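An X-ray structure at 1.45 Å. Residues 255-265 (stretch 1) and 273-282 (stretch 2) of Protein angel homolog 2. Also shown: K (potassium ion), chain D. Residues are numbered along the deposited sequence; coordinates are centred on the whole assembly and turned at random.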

# COMPACT_ATOMS: atom_id res chain seq x y z
N ASN A 255 15.99 12.56 -8.39
CA ASN A 255 17.07 13.46 -8.02
C ASN A 255 16.62 14.17 -6.76
O ASN A 255 15.70 14.99 -6.80
N TYR A 256 17.21 13.83 -5.63
CA TYR A 256 16.79 14.36 -4.31
C TYR A 256 17.70 15.49 -3.84
O TYR A 256 17.62 15.84 -2.70
N GLU A 257 18.54 16.05 -4.70
CA GLU A 257 19.37 17.18 -4.30
C GLU A 257 18.50 18.33 -3.82
O GLU A 257 17.55 18.74 -4.50
N GLY A 258 18.81 18.85 -2.63
CA GLY A 258 18.09 19.98 -2.06
C GLY A 258 16.70 19.69 -1.54
O GLY A 258 15.99 20.63 -1.19
N LEU A 259 16.29 18.44 -1.48
CA LEU A 259 14.90 18.13 -1.13
C LEU A 259 14.73 18.07 0.38
O LEU A 259 15.36 17.22 1.03
N PRO A 260 13.91 18.93 0.98
CA PRO A 260 13.67 18.83 2.43
C PRO A 260 12.96 17.54 2.79
O PRO A 260 12.15 17.00 2.03
N ILE A 261 13.27 17.03 3.99
CA ILE A 261 12.71 15.74 4.39
C ILE A 261 11.19 15.75 4.43
O ILE A 261 10.55 14.73 4.15
N GLY A 262 10.58 16.88 4.75
CA GLY A 262 9.14 16.94 4.83
C GLY A 262 8.43 17.14 3.51
O GLY A 262 7.20 17.18 3.50
N LYS A 263 9.17 17.30 2.41
CA LYS A 263 8.57 17.47 1.09
C LYS A 263 8.52 16.17 0.31
O LYS A 263 7.93 16.13 -0.77
N VAL A 264 9.09 15.11 0.86
CA VAL A 264 9.17 13.83 0.16
C VAL A 264 7.79 13.28 -0.14
O VAL A 264 7.52 12.78 -1.24
N SER A 265 6.89 13.31 0.85
CA SER A 265 5.61 12.62 0.73
C SER A 265 4.50 13.49 0.17
O SER A 265 3.46 12.95 -0.24
N GLY A 273 11.98 25.18 8.12
CA GLY A 273 12.93 24.71 9.16
C GLY A 273 13.33 23.25 9.02
O GLY A 273 13.85 22.72 9.96
N GLN A 274 13.18 22.66 7.86
CA GLN A 274 13.44 21.21 7.71
C GLN A 274 14.82 20.95 7.15
O GLN A 274 15.27 21.67 6.30
N ARG A 275 15.43 19.89 7.65
CA ARG A 275 16.72 19.37 7.17
C ARG A 275 16.55 18.86 5.74
O ARG A 275 15.50 18.38 5.42
N ILE A 276 17.57 19.01 4.92
CA ILE A 276 17.65 18.49 3.56
C ILE A 276 18.16 17.06 3.61
O ILE A 276 19.02 16.74 4.43
N LEU A 277 17.64 16.19 2.73
CA LEU A 277 18.05 14.79 2.70
C LEU A 277 19.57 14.63 2.62
O LEU A 277 20.23 15.33 1.85
N SER A 278 20.11 13.66 3.36
CA SER A 278 21.53 13.35 3.23
C SER A 278 21.82 12.66 1.89
O SER A 278 20.94 12.07 1.27
N ILE A 279 23.07 12.78 1.44
CA ILE A 279 23.56 12.04 0.28
C ILE A 279 24.66 11.10 0.77
O ILE A 279 25.74 11.57 1.15
N PRO A 280 24.43 9.78 0.83
CA PRO A 280 23.18 9.07 0.54
C PRO A 280 22.18 9.24 1.68
O PRO A 280 22.50 9.71 2.78
N ILE A 281 20.95 8.82 1.40
CA ILE A 281 19.85 9.02 2.34
C ILE A 281 20.06 8.18 3.59
O ILE A 281 19.78 8.62 4.71
N TRP A 282 20.52 6.95 3.40
CA TRP A 282 20.68 5.94 4.47
C TRP A 282 22.12 5.46 4.51
O TRP A 282 22.80 5.58 3.52

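How does the start of stretch 1 meet its partner? N255 lies out of reach, but its OD1 accepts a hydrogen bond from E257 N (3.1 Å), just where the type II turn from Y256 to L259 begins. Y256 points toward stretch 2 with chi1 p. I281, rotamer m, t, lays its CG1 over one face of the ring, 3.9 Å from the centroid, a CH-pi contact. Y256 CE1 also lies 3.8 Å from I279 CG1, and Y256 CB 3.9 Å from L277 CD1. A water donates to Y256 O (3.1 Å) and to L277 O (2.8 Å), tying the turn to the facing backbone.

What holds the backbones together after the turn? G258, whose positive phi suits glycine, brings its C to 3.5 Å from I276 CG2. L277 N then donates to L259 O (3.0 Å, nearly straight), while the L259 side chain, t, p, places CD2 3.9 Å from L277 CD1. I261 N donates to R275 O (3.0 Å). These two backbone bonds flank P260, which forms a single beta bridge with I276. I276, m, m, starts sideways, yet its end comes nearer, placing CD1 3.9 Å from P260 CG.

How do apolar and polar groups share the space from I261 onward? I261, p, t, sets CG2 3.8 Å from CD2 of L277, a buried side chain, rotamer m, t, that points toward stretch 1. I261 CD1 sits over one face of the R275 guanidinium, 3.8 Å from R275 NH2; R275 N is 3.3 Å from the potassium ion. Q274, m, t, reaches in so that its OE1 accepts a weak bond from G262 N (2.9 Å). An ideal CB on G262 would fall 2.1 Å from Q274 NE2, a clash, so the absent side chain leaves room for this amide. V264, t, closes the contact with CG2 3.9 Å from L277 CD1.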

# COMPACT_ATOMS: atom_id res chain seq x y z
CB ASN A 255 17.34 14.43 -9.16
CG ASN A 255 18.48 15.36 -8.85
OD1 ASN A 255 18.89 15.50 -7.70
ND2 ASN A 255 19.00 16.02 -9.88
CB TYR A 256 16.61 13.22 -3.31
CG TYR A 256 17.84 12.41 -3.01
CD1 TYR A 256 18.72 12.80 -2.03
CD2 TYR A 256 18.11 11.24 -3.70
CE1 TYR A 256 19.85 12.06 -1.74
CE2 TYR A 256 19.25 10.51 -3.44
CZ TYR A 256 20.12 10.92 -2.45
OH TYR A 256 21.24 10.23 -2.16
CB GLU A 257 20.20 17.63 -5.51
CG GLU A 257 21.13 18.79 -5.25
CD GLU A 257 21.92 19.21 -6.49
OE1 GLU A 257 21.43 18.99 -7.62
OE2 GLU A 257 23.03 19.76 -6.33
CB LEU A 259 14.51 16.80 -1.76
CG LEU A 259 13.11 16.25 -1.53
CD1 LEU A 259 12.07 17.24 -1.97
CD2 LEU A 259 12.96 14.93 -2.28
CB PRO A 260 12.78 20.05 2.73
CG PRO A 260 12.99 20.99 1.58
CD PRO A 260 13.25 20.11 0.38
CB ILE A 261 13.33 15.24 5.72
CG1 ILE A 261 13.14 16.24 6.86
CG2 ILE A 261 14.81 14.91 5.53
CD1 ILE A 261 13.56 15.65 8.20
CB LYS A 263 9.34 18.54 0.29
CG LYS A 263 9.37 19.91 0.98
CD LYS A 263 7.99 20.48 1.25
CE LYS A 263 7.40 21.11 0.00
NZ LYS A 263 8.31 22.14 -0.58
CB VAL A 264 10.00 12.84 1.01
CG1 VAL A 264 9.84 11.42 0.53
CG2 VAL A 264 11.45 13.25 1.02
CB SER A 265 5.15 12.15 2.11
OG SER A 265 4.81 13.29 2.90
CB GLN A 274 12.39 20.57 6.81
CG GLN A 274 11.01 20.54 7.45
CD GLN A 274 9.99 19.98 6.50
OE1 GLN A 274 10.28 19.71 5.35
NE2 GLN A 274 8.78 19.82 6.98
CB ARG A 275 17.11 18.27 8.15
CG ARG A 275 18.35 17.48 7.79
CD ARG A 275 18.76 16.58 8.94
NE ARG A 275 17.69 15.70 9.39
CZ ARG A 275 17.48 14.48 8.93
NH1 ARG A 275 18.20 14.04 7.93
NH2 ARG A 275 16.57 13.72 9.48
CB ILE A 276 18.59 19.38 2.71
CG1 ILE A 276 18.20 20.86 2.82
CG2 ILE A 276 18.63 18.88 1.28
CD1 ILE A 276 16.77 21.17 2.52
CB LEU A 277 17.45 14.11 1.46
CG LEU A 277 15.99 13.73 1.71
CD1 LEU A 277 15.34 13.38 0.38
CD2 LEU A 277 15.82 12.55 2.67
CB SER A 278 22.01 12.48 4.39
OG SER A 278 21.98 13.21 5.61
CB ILE A 279 24.11 12.98 -0.80
CG1 ILE A 279 23.04 14.00 -1.22
CG2 ILE A 279 24.57 12.19 -2.02
CD1 ILE A 279 23.61 15.24 -1.89
CB PRO A 280 23.64 7.61 0.46
CG PRO A 280 24.69 7.54 1.52
CD PRO A 280 25.45 8.86 1.39
CB ILE A 281 18.51 8.71 1.67
CG1 ILE A 281 18.24 9.70 0.53
CG2 ILE A 281 17.37 8.72 2.69
CD1 ILE A 281 17.00 9.36 -0.31
CB TRP A 282 19.68 4.80 4.23
CG TRP A 282 19.88 4.05 2.95
CD1 TRP A 282 20.84 3.13 2.67
CD2 TRP A 282 19.08 4.17 1.77
NE1 TRP A 282 20.69 2.67 1.39
CE2 TRP A 282 19.63 3.30 0.81
CE3 TRP A 282 17.96 4.93 1.43
CZ2 TRP A 282 19.09 3.16 -0.45
CZ3 TRP A 282 17.43 4.79 0.18
CH2 TRP A 282 17.99 3.92 -0.75
K K D . 13.79 18.86 10.36
O HOH W 1 20.06 16.23 -0.83